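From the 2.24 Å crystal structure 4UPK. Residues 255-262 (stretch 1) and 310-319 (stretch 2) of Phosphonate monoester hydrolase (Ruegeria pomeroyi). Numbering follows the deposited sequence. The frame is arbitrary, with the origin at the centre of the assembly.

Stretch 1, residues 255-262: MYDPAKLP
Stretch 2, residues 310-319: RAVYLGLATE

Residues 310-319 form an unbroken segment of a longer α-helix, with phi/psi near -65/-40 throughout, and residues 255-262 lie against it as an irregular chain. The backbones come closest at Tyr 256 and Ala 311, whose CA atoms are 5.4 Å apart; next, Met 255 CA lies 6.5 Å from Gly 315 CA. Met 255 thus sits beside the later turns, and Leu 261 and Pro 262 beside Arg 310 and Ala 311, at the start of this segment. The contact buries 449 Å², summed over both sides; the helix residues are buried, the loop residues facing them partly exposed.

Tyr 256 (phi/psi -109/128) directs its CB toward the helix, and its m rotamer (chi1 -55°, chi2 -55°) lays the ring along the groove beside Leu 314, Gly 315 and Thr 318. CD2 packs 3.7 Å from Leu 314 CB, while CE2 lies 3.5 Å from Leu 314 O and 3.7 Å from Gly 315 N, both near the ring plane at its edge. Gly 315 has no side chain, and its CA lies 4.4 Å from Met 255 SD. Tyrosine joins this packing ring to a polar tip: Tyr 256 OH donates a short hydrogen bond of 2.6 Å to Thr 318 OG1, the threonine adopting chi1 -69° (m). Met 255 (chi1 93°, chi2 t, chi3 m) starts sideways but brings its SD to 3.8 Å from Thr 318 CG2.

Ala 311 is the small knob at the centre of the contact, its single methyl allowing the chain to come close. CB fits a hollow lined by Tyr 256, Pro 258 and Leu 261, lying 3.4 Å from Tyr 256 O, 3.9 Å from Pro 258 CG and 3.8 Å from Leu 261 CD1. A water lies 2.7 Å from Ala 311 O and makes a weak hydrogen bond of 3.3 Å with Tyr 256 N.

Asp 257, Ala 259 and Lys 260 make no contact with the helix, while Pro 258 between them still does. Asp 257 (chi1 t) points away and braces the turn, OD1 accepting from Ala 259 N at 3.1 Å and O from Lys 260 N at 3.1 Å. The chain returns extended at Leu 261 (-88/151) and Pro 262 (-70/151). The leucines, both mt, supply apolar surface: Leu 261 CD2 lies 3.8 Å and Leu 261 CD1 4.1 Å from Leu 314 CD1. Finally, Arg 310 (chi1 m, chi2 t, chi3 p, chi4 86°) extends its guanidinium so that NH2 donates to Pro 262 O at 3.1 Å (N-H...O 149°), the oxygen lying near the guanidinium plane.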

# COMPACT_ATOMS: atom_id res chain seq x y z
N MET A 255 -9.84 -35.22 40.25
CA MET A 255 -8.56 -35.32 40.96
C MET A 255 -8.48 -34.47 42.24
O MET A 255 -7.89 -34.90 43.21
CB MET A 255 -7.36 -35.14 40.02
CG MET A 255 -6.82 -33.72 39.90
SD MET A 255 -5.36 -33.58 38.85
CE MET A 255 -4.33 -34.76 39.55
N TYR A 256 -9.16 -33.31 42.24
CA TYR A 256 -9.27 -32.40 43.38
C TYR A 256 -10.69 -32.45 43.93
O TYR A 256 -11.66 -32.34 43.19
CB TYR A 256 -8.82 -30.96 43.03
CG TYR A 256 -7.42 -30.88 42.45
CD1 TYR A 256 -6.33 -31.42 43.13
CD2 TYR A 256 -7.19 -30.32 41.20
CE1 TYR A 256 -5.04 -31.38 42.60
CE2 TYR A 256 -5.91 -30.26 40.66
CZ TYR A 256 -4.84 -30.80 41.35
OH TYR A 256 -3.57 -30.76 40.82
N ASP A 257 -10.80 -32.67 45.24
CA ASP A 257 -12.08 -32.75 45.93
C ASP A 257 -12.59 -31.32 46.18
O ASP A 257 -11.90 -30.57 46.86
CB ASP A 257 -11.90 -33.51 47.26
CG ASP A 257 -13.16 -33.78 48.08
OD1 ASP A 257 -14.25 -33.30 47.69
OD2 ASP A 257 -13.04 -34.44 49.12
N PRO A 258 -13.79 -30.95 45.64
CA PRO A 258 -14.33 -29.59 45.87
C PRO A 258 -14.58 -29.25 47.35
O PRO A 258 -14.52 -28.08 47.73
CB PRO A 258 -15.64 -29.60 45.09
CG PRO A 258 -15.47 -30.68 44.05
CD PRO A 258 -14.71 -31.74 44.79
N ALA A 259 -14.81 -30.29 48.17
CA ALA A 259 -15.05 -30.19 49.62
C ALA A 259 -13.79 -29.86 50.43
O ALA A 259 -13.92 -29.44 51.58
CB ALA A 259 -15.68 -31.47 50.13
N LYS A 260 -12.59 -30.02 49.82
CA LYS A 260 -11.32 -29.76 50.52
C LYS A 260 -10.59 -28.51 49.99
O LYS A 260 -9.51 -28.16 50.46
CB LYS A 260 -10.42 -31.01 50.49
CG LYS A 260 -10.98 -32.16 51.33
CD LYS A 260 -10.36 -33.50 50.97
CE LYS A 260 -10.98 -34.65 51.74
NZ LYS A 260 -10.46 -35.96 51.30
N LEU A 261 -11.23 -27.82 49.06
CA LEU A 261 -10.67 -26.61 48.50
C LEU A 261 -11.07 -25.39 49.33
O LEU A 261 -12.15 -25.40 49.94
CB LEU A 261 -11.18 -26.43 47.06
CG LEU A 261 -10.62 -27.37 45.97
CD1 LEU A 261 -11.18 -26.97 44.65
CD2 LEU A 261 -9.10 -27.30 45.89
N PRO A 262 -10.25 -24.32 49.37
CA PRO A 262 -10.71 -23.11 50.09
C PRO A 262 -11.85 -22.46 49.29
O PRO A 262 -11.92 -22.61 48.07
CB PRO A 262 -9.46 -22.21 50.12
CG PRO A 262 -8.62 -22.65 48.98
CD PRO A 262 -8.94 -24.10 48.70
N ARG A 310 -14.22 -24.79 40.42
CA ARG A 310 -12.90 -24.46 40.93
C ARG A 310 -11.97 -25.69 40.89
O ARG A 310 -10.84 -25.56 40.41
CB ARG A 310 -13.01 -23.85 42.34
CG ARG A 310 -13.41 -22.39 42.30
CD ARG A 310 -13.87 -21.79 43.62
NE ARG A 310 -12.83 -21.72 44.65
CZ ARG A 310 -11.96 -20.72 44.79
NH1 ARG A 310 -11.99 -19.68 43.96
NH2 ARG A 310 -11.05 -20.74 45.76
N ALA A 311 -12.48 -26.89 41.29
CA ALA A 311 -11.75 -28.16 41.23
C ALA A 311 -11.48 -28.60 39.77
O ALA A 311 -10.39 -29.12 39.49
CB ALA A 311 -12.50 -29.25 41.98
N VAL A 312 -12.46 -28.40 38.85
CA VAL A 312 -12.34 -28.74 37.42
C VAL A 312 -11.27 -27.87 36.76
O VAL A 312 -10.42 -28.39 36.05
CB VAL A 312 -13.72 -28.70 36.69
CG1 VAL A 312 -13.55 -28.80 35.16
CG2 VAL A 312 -14.65 -29.80 37.21
N TYR A 313 -11.29 -26.55 37.05
CA TYR A 313 -10.34 -25.54 36.58
C TYR A 313 -8.90 -25.91 36.98
O TYR A 313 -8.00 -25.88 36.13
CB TYR A 313 -10.72 -24.16 37.15
CG TYR A 313 -9.70 -23.06 36.92
CD1 TYR A 313 -8.67 -22.83 37.83
CD2 TYR A 313 -9.79 -22.22 35.82
CE1 TYR A 313 -7.73 -21.81 37.63
CE2 TYR A 313 -8.87 -21.19 35.61
CZ TYR A 313 -7.84 -20.99 36.52
OH TYR A 313 -6.93 -19.97 36.33
N LEU A 314 -8.69 -26.26 38.27
CA LEU A 314 -7.39 -26.67 38.79
C LEU A 314 -6.90 -27.98 38.15
O LEU A 314 -5.71 -28.11 37.90
CB LEU A 314 -7.39 -26.78 40.33
CG LEU A 314 -7.67 -25.51 41.14
CD1 LEU A 314 -7.84 -25.84 42.61
CD2 LEU A 314 -6.55 -24.47 40.96
N GLY A 315 -7.82 -28.89 37.84
CA GLY A 315 -7.52 -30.16 37.17
C GLY A 315 -7.03 -29.98 35.74
O GLY A 315 -6.09 -30.65 35.33
N LEU A 316 -7.60 -28.99 35.01
CA LEU A 316 -7.21 -28.59 33.64
C LEU A 316 -5.83 -27.93 33.63
O LEU A 316 -5.07 -28.15 32.68
CB LEU A 316 -8.26 -27.68 32.99
CG LEU A 316 -9.57 -28.33 32.57
CD1 LEU A 316 -10.64 -27.25 32.26
CD2 LEU A 316 -9.38 -29.26 31.39
N ALA A 317 -5.50 -27.12 34.66
CA ALA A 317 -4.19 -26.48 34.86
C ALA A 317 -3.12 -27.59 35.09
O ALA A 317 -2.07 -27.54 34.47
CB ALA A 317 -4.23 -25.53 36.03
N THR A 318 -3.42 -28.61 35.91
CA THR A 318 -2.52 -29.76 36.12
C THR A 318 -2.27 -30.52 34.77
O THR A 318 -1.13 -30.84 34.47
CB THR A 318 -3.00 -30.60 37.33
OG1 THR A 318 -2.79 -29.83 38.52
CG2 THR A 318 -2.25 -31.95 37.49
N GLU A 319 -3.32 -30.73 33.94
CA GLU A 319 -3.16 -31.38 32.65
C GLU A 319 -2.31 -30.51 31.69
O GLU A 319 -1.49 -31.06 30.96
CB GLU A 319 -4.51 -31.76 32.04
CG GLU A 319 -4.37 -32.62 30.77
CD GLU A 319 -5.62 -32.67 29.91
OE1 GLU A 319 -6.49 -31.79 30.07
OE2 GLU A 319 -5.74 -33.61 29.09
O HOH W 1 -10.44 -31.86 39.56